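Local coordinates for putative lipoprotein LppA (PDB 2V7S) that is of unknown function but is probably a membrane-attached lipoprotein of the cell envelope, belonging to a family confined to pathogenic mycobacteria, at residues R71-R76 against R139-K144; P82-K87 against V120-T125; R114-S119 against N182-C187. One frame throughout, in Å; residues are numbered along the deposited sequence.

Interaction 1 of 3, residues R71-R76 against R139-K144; sequences RIIADR and REEAAK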
loop_
_atom_site.group_PDB
_atom_site.type_symbol
_atom_site.label_atom_id
_atom_site.label_comp_id
_atom_site.label_asym_id
_atom_site.label_seq_id
_atom_site.Cartn_x
_atom_site.Cartn_y
_atom_site.Cartn_z
ATOM N N ARG A 71 -30.360 9.046 16.230
ATOM C CA ARG A 71 -31.635 9.137 16.985
ATOM C C ARG A 71 -31.430 9.995 18.240
ATOM O O ARG A 71 -32.205 10.897 18.520
ATOM C CB ARG A 71 -32.155 7.747 17.385
ATOM C CG ARG A 71 -33.463 7.744 18.274
ATOM C CD ARG A 71 -33.975 6.291 18.618
ATOM N NE ARG A 71 -33.972 5.420 17.424
ATOM C CZ ARG A 71 -33.152 4.373 17.234
ATOM N NH1 ARG A 71 -32.294 3.991 18.185
ATOM N NH2 ARG A 71 -33.209 3.676 16.099
ATOM N N ILE A 72 -30.383 9.698 18.997
ATOM C CA ILE A 72 -30.115 10.451 20.220
ATOM C C ILE A 72 -29.982 11.947 19.931
ATOM O O ILE A 72 -30.546 12.787 20.673
ATOM C CB ILE A 72 -28.862 9.914 20.935
ATOM C CG1 ILE A 72 -29.202 8.573 21.601
ATOM C CG2 ILE A 72 -28.335 10.912 22.029
ATOM C CD1 ILE A 72 -27.959 7.775 21.999
ATOM N N ILE A 73 -29.197 12.277 18.909
ATOM C CA ILE A 73 -28.978 13.683 18.541
ATOM C C ILE A 73 -30.316 14.325 18.123
ATOM O O ILE A 73 -30.651 15.430 18.565
ATOM C CB ILE A 73 -27.932 13.825 17.391
ATOM C CG1 ILE A 73 -26.510 13.497 17.905
ATOM C CG2 ILE A 73 -27.955 15.287 16.785
ATOM C CD1 ILE A 73 -25.507 13.165 16.791
ATOM N N ALA A 74 -31.029 13.648 17.225
ATOM C CA ALA A 74 -32.280 14.168 16.673
ATOM C C ALA A 74 -33.294 14.395 17.801
ATOM O O ALA A 74 -33.987 15.412 17.805
ATOM C CB ALA A 74 -32.821 13.188 15.608
ATOM N N ASP A 75 -33.386 13.454 18.740
ATOM C CA ASP A 75 -34.290 13.572 19.902
ATOM C C ASP A 75 -33.945 14.752 20.798
ATOM O O ASP A 75 -34.824 15.510 21.160
ATOM C CB ASP A 75 -34.339 12.282 20.742
ATOM C CG ASP A 75 -35.287 11.262 20.156
ATOM O OD1 ASP A 75 -36.204 11.665 19.428
ATOM O OD2 ASP A 75 -35.144 10.066 20.423
ATOM N N ARG A 76 -32.678 14.909 21.117
ATOM C CA ARG A 76 -32.173 16.002 21.940
ATOM C C ARG A 76 -32.398 17.346 21.191
ATOM O O ARG A 76 -32.772 18.353 21.790
ATOM C CB ARG A 76 -30.667 15.779 22.197
ATOM C CG ARG A 76 -30.300 14.662 23.256
ATOM C CD ARG A 76 -28.820 14.770 23.609
ATOM N NE ARG A 76 -28.650 16.048 24.304
ATOM C CZ ARG A 76 -27.520 16.719 24.455
ATOM N NH1 ARG A 76 -27.547 17.877 25.102
ATOM N NH2 ARG A 76 -26.380 16.249 23.975
ATOM N N ARG A 139 -22.157 18.713 18.316
ATOM C CA ARG A 139 -20.806 18.786 18.848
ATOM C C ARG A 139 -20.612 17.927 20.082
ATOM O O ARG A 139 -19.628 17.211 20.162
ATOM C CB ARG A 139 -20.417 20.229 19.156
ATOM C CG ARG A 139 -18.970 20.392 19.625
ATOM C CD ARG A 139 -18.709 21.791 20.150
ATOM N NE ARG A 139 -19.428 22.053 21.392
ATOM C CZ ARG A 139 -19.116 21.508 22.568
ATOM N NH1 ARG A 139 -19.826 21.820 23.644
ATOM N NH2 ARG A 139 -18.106 20.641 22.667
ATOM N N GLU A 140 -21.536 18.010 21.036
ATOM C CA GLU A 140 -21.450 17.209 22.258
ATOM C C GLU A 140 -21.415 15.719 21.980
ATOM O O GLU A 140 -20.612 14.996 22.587
ATOM C CB GLU A 140 -22.600 17.535 23.195
ATOM C CG GLU A 140 -22.441 18.862 23.918
ATOM C CD GLU A 140 -23.637 19.200 24.762
ATOM O OE1 GLU A 140 -24.627 18.425 24.749
ATOM O OE2 GLU A 140 -23.584 20.236 25.451
ATOM N N GLU A 141 -22.254 15.258 21.048
ATOM C CA GLU A 141 -22.332 13.817 20.764
ATOM C C GLU A 141 -21.157 13.367 19.921
ATOM O O GLU A 141 -20.566 12.311 20.192
ATOM C CB GLU A 141 -23.666 13.439 20.106
ATOM C CG GLU A 141 -24.922 13.824 20.953
ATOM C CD GLU A 141 -25.061 13.056 22.276
ATOM O OE1 GLU A 141 -24.483 11.968 22.417
ATOM O OE2 GLU A 141 -25.792 13.527 23.178
ATOM N N ALA A 142 -20.780 14.179 18.935
ATOM C CA ALA A 142 -19.604 13.858 18.103
ATOM C C ALA A 142 -18.331 13.708 18.944
ATOM O O ALA A 142 -17.498 12.848 18.655
ATOM C CB ALA A 142 -19.388 14.916 17.023
ATOM N N ALA A 143 -18.183 14.531 19.984
ATOM C CA ALA A 143 -16.972 14.491 20.812
ATOM C C ALA A 143 -16.810 13.109 21.463
ATOM O O ALA A 143 -15.676 12.665 21.725
ATOM C CB ALA A 143 -16.983 15.592 21.878
ATOM N N LYS A 144 -17.923 12.416 21.688
ATOM C CA LYS A 144 -17.866 11.113 22.388
ATOM C C LYS A 144 -17.202 10.083 21.479
ATOM O O LYS A 144 -16.769 9.032 21.940
ATOM C CB LYS A 144 -19.268 10.617 22.763
ATOM C CG LYS A 144 -20.033 11.413 23.817
ATOM C CD LYS A 144 -21.511 10.938 23.794
ATOM C CE LYS A 144 -22.382 11.565 24.887
ATOM N NZ LYS A 144 -23.789 11.073 24.789
#
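R76 takes two glutamates at once, and its NH2 gives a hydrogen bond to each of them. R76 grips E140 end-on, through the edge that carries NH1 and NH2. Both nitrogens reach the single oxygen OE1, with NH1 to OE1 at 3.0 Å and NH2 to OE1 at 2.9 Å. That oxygen is met nearly along its C-O axis and lies in the guanidinium plane. The two flat groups are nearly coplanar. Toward E141 the geometry differs. R76 NH2 meets E141 OE2 at 2.9 Å, on the anti side of the oxygen, and here the carboxylate is turned steeply, 77° from the guanidinium plane. The E141 chain bends at chi2 (-66°), which carries its carboxylate across to R76 and to I72. Its other oxygen, OE1, takes K144 NZ at 2.6 Å on the syn side. Each oxygen of E141 thus has a cationic partner. The charges of R76 and K144 would be expected to favour the ionised carboxylate, although E141 is buried.

Beside the salt bridges the aliphatic parts pack. I73 CG1 lies 3.5 Å from E141 CG, the two side chains sliding past each other in opposite directions. I73 also touches V138 and, in the sheet, F171. I72 sets its CG2 against the carboxylate, 3.8 Å from E141 OE2.

The segment axes run antiparallel at 159° and approach to 10.4 Å. R76 bridges helices 59-80 and 128-143 through E140 and E141, and K144 extends this salt-bridge network from the second segment. The helices form a layer packed on an antiparallel sheet.

Interaction 2 of 3, residues P82-K87 against V120-T125; sequences PGQTWK and VMFGAT. With GOL (glycerol), chain B.
An antiparallel strand pair at the edge of the six-stranded sheet brings 82-87 against 120-125. K87 and M121 form the hydrogen-bonded pair: M121 N to K87 O is 2.8 Å, and K87 N to M121 O is 3.0 Å. W86 and F122 are the adjoining non-hydrogen-bonded pair. One more backbone bond follows, G123 N to T85 O at 2.8 Å, with the donor well above the carbonyl plane.

W86 and F122 share one face of the sheet. W86 CB lies 3.9 Å from F122 CD2. The indole CG sits between the backbone N and carbonyl carbon (chi1 70°), and ring atom CE3 comes to V120 CG1 at 4.0 Å. That same methyl lies over one face of the F122 ring, offset toward its rim. The Q84 side chain bends at chi2 and brings its amide beside the backbone of G123 and A124.

On the face of K87 and M121, a selenomethionine, sits a glycerol, probably from the crystallisation liquor. Its O2 gives a hydrogen bond to M121 O at 2.9 Å. Its O3 and T85 OG1 share a hydrogen bond at 3.2 Å. K87 NZ turns to D90.

The W86 ring packs on helix 59-80, and its NE1 hydrogen-bonds to D75 OD1. On the other side of 120-122 runs strand 179-184, and L181 there touches V120 and F122.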
loop_
_atom_site.group_PDB
_atom_site.type_symbol
_atom_site.label_atom_id
_atom_site.label_comp_id
_atom_site.label_asym_id
_atom_site.label_seq_id
_atom_site.Cartn_x
_atom_site.Cartn_y
_atom_site.Cartn_z
ATOM N N PRO A 82 -38.468 24.278 20.129
ATOM C CA PRO A 82 -39.944 24.296 20.153
ATOM C C PRO A 82 -40.554 23.934 18.824
ATOM O O PRO A 82 -40.317 24.620 17.815
ATOM C CB PRO A 82 -40.283 25.763 20.464
ATOM C CG PRO A 82 -39.104 26.328 21.082
ATOM C CD PRO A 82 -37.912 25.577 20.580
ATOM N N GLY A 83 -41.297 22.839 18.806
ATOM C CA GLY A 83 -41.999 22.434 17.597
ATOM C C GLY A 83 -41.145 21.710 16.567
ATOM O O GLY A 83 -41.652 21.349 15.507
ATOM N N GLN A 84 -39.856 21.493 16.853
ATOM C CA GLN A 84 -39.040 20.712 15.916
ATOM C C GLN A 84 -39.402 19.220 15.969
ATOM O O GLN A 84 -39.702 18.666 17.029
ATOM C CB GLN A 84 -37.530 20.964 16.070
ATOM C CG GLN A 84 -36.608 20.299 14.980
ATOM C CD GLN A 84 -36.820 20.825 13.557
ATOM O OE1 GLN A 84 -36.093 21.692 13.083
ATOM N NE2 GLN A 84 -37.780 20.261 12.860
ATOM N N THR A 85 -39.440 18.600 14.799
ATOM C CA THR A 85 -39.716 17.176 14.674
ATOM C C THR A 85 -38.648 16.535 13.746
ATOM O O THR A 85 -37.885 17.238 13.072
ATOM C CB THR A 85 -41.117 16.941 14.048
ATOM O OG1 THR A 85 -41.178 17.551 12.752
ATOM C CG2 THR A 85 -42.250 17.514 14.940
ATOM N N TRP A 86 -38.613 15.212 13.708
ATOM C CA TRP A 86 -37.686 14.502 12.835
ATOM C C TRP A 86 -38.213 13.125 12.489
ATOM O O TRP A 86 -39.113 12.602 13.148
ATOM C CB TRP A 86 -36.293 14.380 13.471
ATOM C CG TRP A 86 -36.225 13.449 14.656
ATOM C CD1 TRP A 86 -36.531 13.743 15.960
ATOM C CD2 TRP A 86 -35.845 12.073 14.633
ATOM N NE1 TRP A 86 -36.342 12.627 16.752
ATOM C CE2 TRP A 86 -35.938 11.585 15.960
ATOM C CE3 TRP A 86 -35.432 11.205 13.621
ATOM C CZ2 TRP A 86 -35.610 10.256 16.312
ATOM C CZ3 TRP A 86 -35.113 9.868 13.954
ATOM C CH2 TRP A 86 -35.192 9.420 15.304
ATOM N N LYS A 87 -37.637 12.552 11.436
ATOM C CA LYS A 87 -37.830 11.131 11.115
ATOM C C LYS A 87 -36.564 10.640 10.411
ATOM O O LYS A 87 -35.801 11.448 9.856
ATOM C CB LYS A 87 -39.041 10.946 10.191
ATOM C CG LYS A 87 -38.880 11.586 8.805
ATOM C CD LYS A 87 -40.157 11.439 7.940
ATOM C CE LYS A 87 -39.879 11.786 6.485
ATOM N NZ LYS A 87 -40.972 11.257 5.525
ATOM N N VAL A 120 -31.328 11.369 8.810
ATOM C CA VAL A 120 -32.340 11.992 9.638
ATOM C C VAL A 120 -32.826 13.221 8.868
ATOM O O VAL A 120 -31.994 13.994 8.379
ATOM C CB VAL A 120 -31.769 12.412 11.000
ATOM C CG1 VAL A 120 -32.695 13.444 11.672
ATOM C CG2 VAL A 120 -31.585 11.172 11.948
HETATM N N MSE A 121 -34.153 13.372 8.732
HETATM C CA MSE A 121 -34.753 14.561 8.112
HETATM C C MSE A 121 -35.530 15.362 9.164
HETATM O O MSE A 121 -36.431 14.801 9.801
HETATM C CB MSE A 121 -35.769 14.105 7.076
HETATM C CG MSE A 121 -36.544 15.260 6.453
HETATM SE SE MSE A 121 -35.415 16.120 5.133
HETATM C CE MSE A 121 -35.406 14.618 3.816
ATOM N N PHE A 122 -35.253 16.661 9.321
ATOM C CA PHE A 122 -36.000 17.451 10.326
ATOM C C PHE A 122 -37.260 18.025 9.658
ATOM O O PHE A 122 -37.289 18.191 8.452
ATOM C CB PHE A 122 -35.140 18.558 10.963
ATOM C CG PHE A 122 -34.022 18.016 11.841
ATOM C CD1 PHE A 122 -32.741 17.853 11.321
ATOM C CD2 PHE A 122 -34.268 17.672 13.166
ATOM C CE1 PHE A 122 -31.702 17.330 12.124
ATOM C CE2 PHE A 122 -33.233 17.116 13.989
ATOM C CZ PHE A 122 -31.941 16.987 13.431
ATOM N N GLY A 123 -38.305 18.247 10.443
ATOM C CA GLY A 123 -39.592 18.705 9.920
ATOM C C GLY A 123 -39.517 20.156 9.490
ATOM O O GLY A 123 -39.967 20.530 8.376
ATOM N N ALA A 124 -38.963 20.979 10.367
ATOM C CA ALA A 124 -38.866 22.426 10.132
ATOM C C ALA A 124 -37.425 22.833 9.860
ATOM O O ALA A 124 -36.472 22.127 10.289
ATOM C CB ALA A 124 -39.399 23.194 11.340
ATOM N N THR A 125 -37.241 23.957 9.169
ATOM C CA THR A 125 -35.884 24.497 9.056
ATOM C C THR A 125 -35.547 25.230 10.373
ATOM O O THR A 125 -36.454 25.620 11.121
ATOM C CB THR A 125 -35.723 25.421 7.841
ATOM O OG1 THR A 125 -36.663 26.484 7.902
ATOM C CG2 THR A 125 -35.956 24.631 6.539
HETATM C C1 GOL B . -41.013 16.116 7.863
HETATM O O1 GOL B . -39.955 16.532 7.012
HETATM C C2 GOL B . -40.426 15.516 9.134
HETATM O O2 GOL B . -39.175 14.943 8.853
HETATM C C3 GOL B . -41.373 14.503 9.762
HETATM O O3 GOL B . -41.644 14.887 11.088
#

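Interaction 3 of 3, residues R114-S119 against N182-C187; sequences RPIANS and NITGDC
N182 brings OD1 to S119 OG at 3.1 Å, but D98 OD2 is a second acceptor for that proton, so this bond is not settled. A water lies beside this pair and accepts from I183 N at 3.0 Å. I183 O then receives A117 N at 2.9 Å, while the CB atoms of I183 and A117 pack together. T184 bridges to I116, and their side chains lie side by side, pointing the same way. T184 CG2 stands over the centre of the R114 guanidinium, 3.6 Å above the plane. G185 is held at both ends. Its N bonds P115 O at 2.7 Å, and its O accepts R114 NE at 2.9 Å. The N-H...O angle at R114 is 135°, with the oxygen 30° out of the guanidinium plane. R114 NH2 goes on to G168 O. D186 O meets P115 CD and the CA of R114, but is buried without a hydrogen-bond partner. The D186 carboxylate turns to K56 and to T37 of the second subunit. C187 packs its CB on R114 CG and is disulfide-bonded to C104. This is an isolated beta bridge between two antiparallel runs of chain, linking the six-stranded sheet to the small three-stranded one.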
loop_
_atom_site.group_PDB
_atom_site.type_symbol
_atom_site.label_atom_id
_atom_site.label_comp_id
_atom_site.label_asym_id
_atom_site.label_seq_id
_atom_site.Cartn_x
_atom_site.Cartn_y
_atom_site.Cartn_z
ATOM N N ARG A 114 -17.121 2.117 5.772
ATOM C CA ARG A 114 -17.400 3.128 6.774
ATOM C C ARG A 114 -18.933 3.188 6.894
ATOM O O ARG A 114 -19.631 3.398 5.864
ATOM C CB ARG A 114 -16.836 4.484 6.296
ATOM C CG ARG A 114 -15.287 4.528 6.178
ATOM C CD ARG A 114 -14.851 5.933 5.670
ATOM N NE ARG A 114 -15.074 7.004 6.668
ATOM C CZ ARG A 114 -15.300 8.296 6.369
ATOM N NH1 ARG A 114 -15.353 8.706 5.100
ATOM N NH2 ARG A 114 -15.501 9.197 7.337
ATOM N N PRO A 115 -19.473 2.953 8.118
ATOM C CA PRO A 115 -20.934 2.994 8.253
ATOM C C PRO A 115 -21.480 4.398 8.041
ATOM O O PRO A 115 -20.796 5.371 8.331
ATOM C CB PRO A 115 -21.183 2.551 9.686
ATOM C CG PRO A 115 -19.874 2.682 10.410
ATOM C CD PRO A 115 -18.789 2.611 9.381
ATOM N N ILE A 116 -22.700 4.464 7.505
ATOM C CA ILE A 116 -23.433 5.709 7.366
ATOM C C ILE A 116 -24.714 5.483 8.162
ATOM O O ILE A 116 -25.481 4.515 7.933
ATOM C CB ILE A 116 -23.782 5.990 5.892
ATOM C CG1 ILE A 116 -22.510 6.186 5.030
ATOM C CG2 ILE A 116 -24.784 7.182 5.789
ATOM C CD1 ILE A 116 -22.815 6.216 3.525
ATOM N N ALA A 117 -24.928 6.329 9.146
ATOM C CA ALA A 117 -26.126 6.202 9.977
ATOM C C ALA A 117 -27.394 6.468 9.099
ATOM O O ALA A 117 -27.337 7.279 8.132
ATOM C CB ALA A 117 -26.007 7.171 11.137
ATOM N N ASN A 118 -28.526 5.797 9.374
ATOM C CA ASN A 118 -29.758 6.143 8.630
ATOM C C ASN A 118 -29.897 7.673 8.658
ATOM O O ASN A 118 -29.804 8.274 9.735
ATOM C CB ASN A 118 -31.003 5.508 9.258
ATOM C CG ASN A 118 -30.984 3.985 9.230
ATOM O OD1 ASN A 118 -30.076 3.355 8.706
ATOM N ND2 ASN A 118 -31.994 3.393 9.822
ATOM N N SER A 119 -30.088 8.278 7.486
ATOM C CA SER A 119 -30.285 9.724 7.353
ATOM C C SER A 119 -31.506 10.228 8.154
ATOM O O SER A 119 -32.555 9.602 8.164
ATOM C CB SER A 119 -30.483 10.125 5.892
ATOM O OG SER A 119 -29.445 9.592 5.069
ATOM N N ASN A 182 -26.488 13.894 9.006
ATOM C CA ASN A 182 -25.850 12.684 8.532
ATOM C C ASN A 182 -24.612 12.376 9.345
ATOM O O ASN A 182 -24.013 13.280 9.910
ATOM C CB ASN A 182 -25.503 12.804 7.065
ATOM C CG ASN A 182 -26.705 12.604 6.190
ATOM O OD1 ASN A 182 -27.119 11.461 5.948
ATOM N ND2 ASN A 182 -27.288 13.707 5.715
ATOM N N ILE A 183 -24.286 11.089 9.425
ATOM C CA ILE A 183 -23.114 10.661 10.155
ATOM C C ILE A 183 -22.460 9.539 9.376
ATOM O O ILE A 183 -23.138 8.561 8.985
ATOM C CB ILE A 183 -23.473 10.127 11.588
ATOM C CG1 ILE A 183 -24.365 11.103 12.381
ATOM C CG2 ILE A 183 -22.184 9.789 12.395
ATOM C CD1 ILE A 183 -24.928 10.497 13.657
ATOM N N THR A 184 -21.148 9.646 9.212
ATOM C CA THR A 184 -20.367 8.573 8.636
ATOM C C THR A 184 -19.333 8.195 9.673
ATOM O O THR A 184 -18.760 9.068 10.342
ATOM C CB THR A 184 -19.665 9.050 7.347
ATOM O OG1 THR A 184 -20.675 9.477 6.435
ATOM C CG2 THR A 184 -18.891 7.914 6.686
ATOM N N GLY A 185 -19.108 6.903 9.818
ATOM C CA GLY A 185 -18.158 6.448 10.839
ATOM C C GLY A 185 -16.786 6.145 10.273
ATOM O O GLY A 185 -16.500 6.339 9.100
ATOM N N ASP A 186 -15.915 5.677 11.160
ATOM C CA ASP A 186 -14.612 5.227 10.801
ATOM C C ASP A 186 -14.787 3.914 10.018
ATOM O O ASP A 186 -15.910 3.420 9.900
ATOM C CB ASP A 186 -13.833 5.017 12.106
ATOM C CG ASP A 186 -12.368 4.737 11.887
ATOM O OD1 ASP A 186 -11.848 5.020 10.812
ATOM O OD2 ASP A 186 -11.727 4.268 12.837
ATOM N N CYS A 187 -13.678 3.378 9.493
ATOM C CA CYS A 187 -13.645 2.156 8.716
ATOM C C CYS A 187 -13.746 0.955 9.666
ATOM O O CYS A 187 -13.076 0.939 10.716
ATOM C CB CYS A 187 -12.325 2.100 7.882
ATOM S SG CYS A 187 -12.198 0.624 6.841
HETATM O O HOH W 1 -26.233 9.446 7.842
#

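From the N terminus, helix 59-80 supplies the first half of interaction 1. The helix ends and the chain soon reaches 82-87. Interaction 2 closes the shorter loop when 120-125 returns, and it lies within the longer one closed at 139-144. Residues 114-119 lead straight into 120-125, so interactions 2 and 3 adjoin in sequence. Interaction 3 closes last, at 182-187, and crosses both others. A74 of interaction 1 packs on W86 and V120 of interaction 2, while I73 reaches I183 of interaction 3. Together they tie two helices to one face of the six-stranded sheet, form one edge of it, and connect it to the smaller sheet.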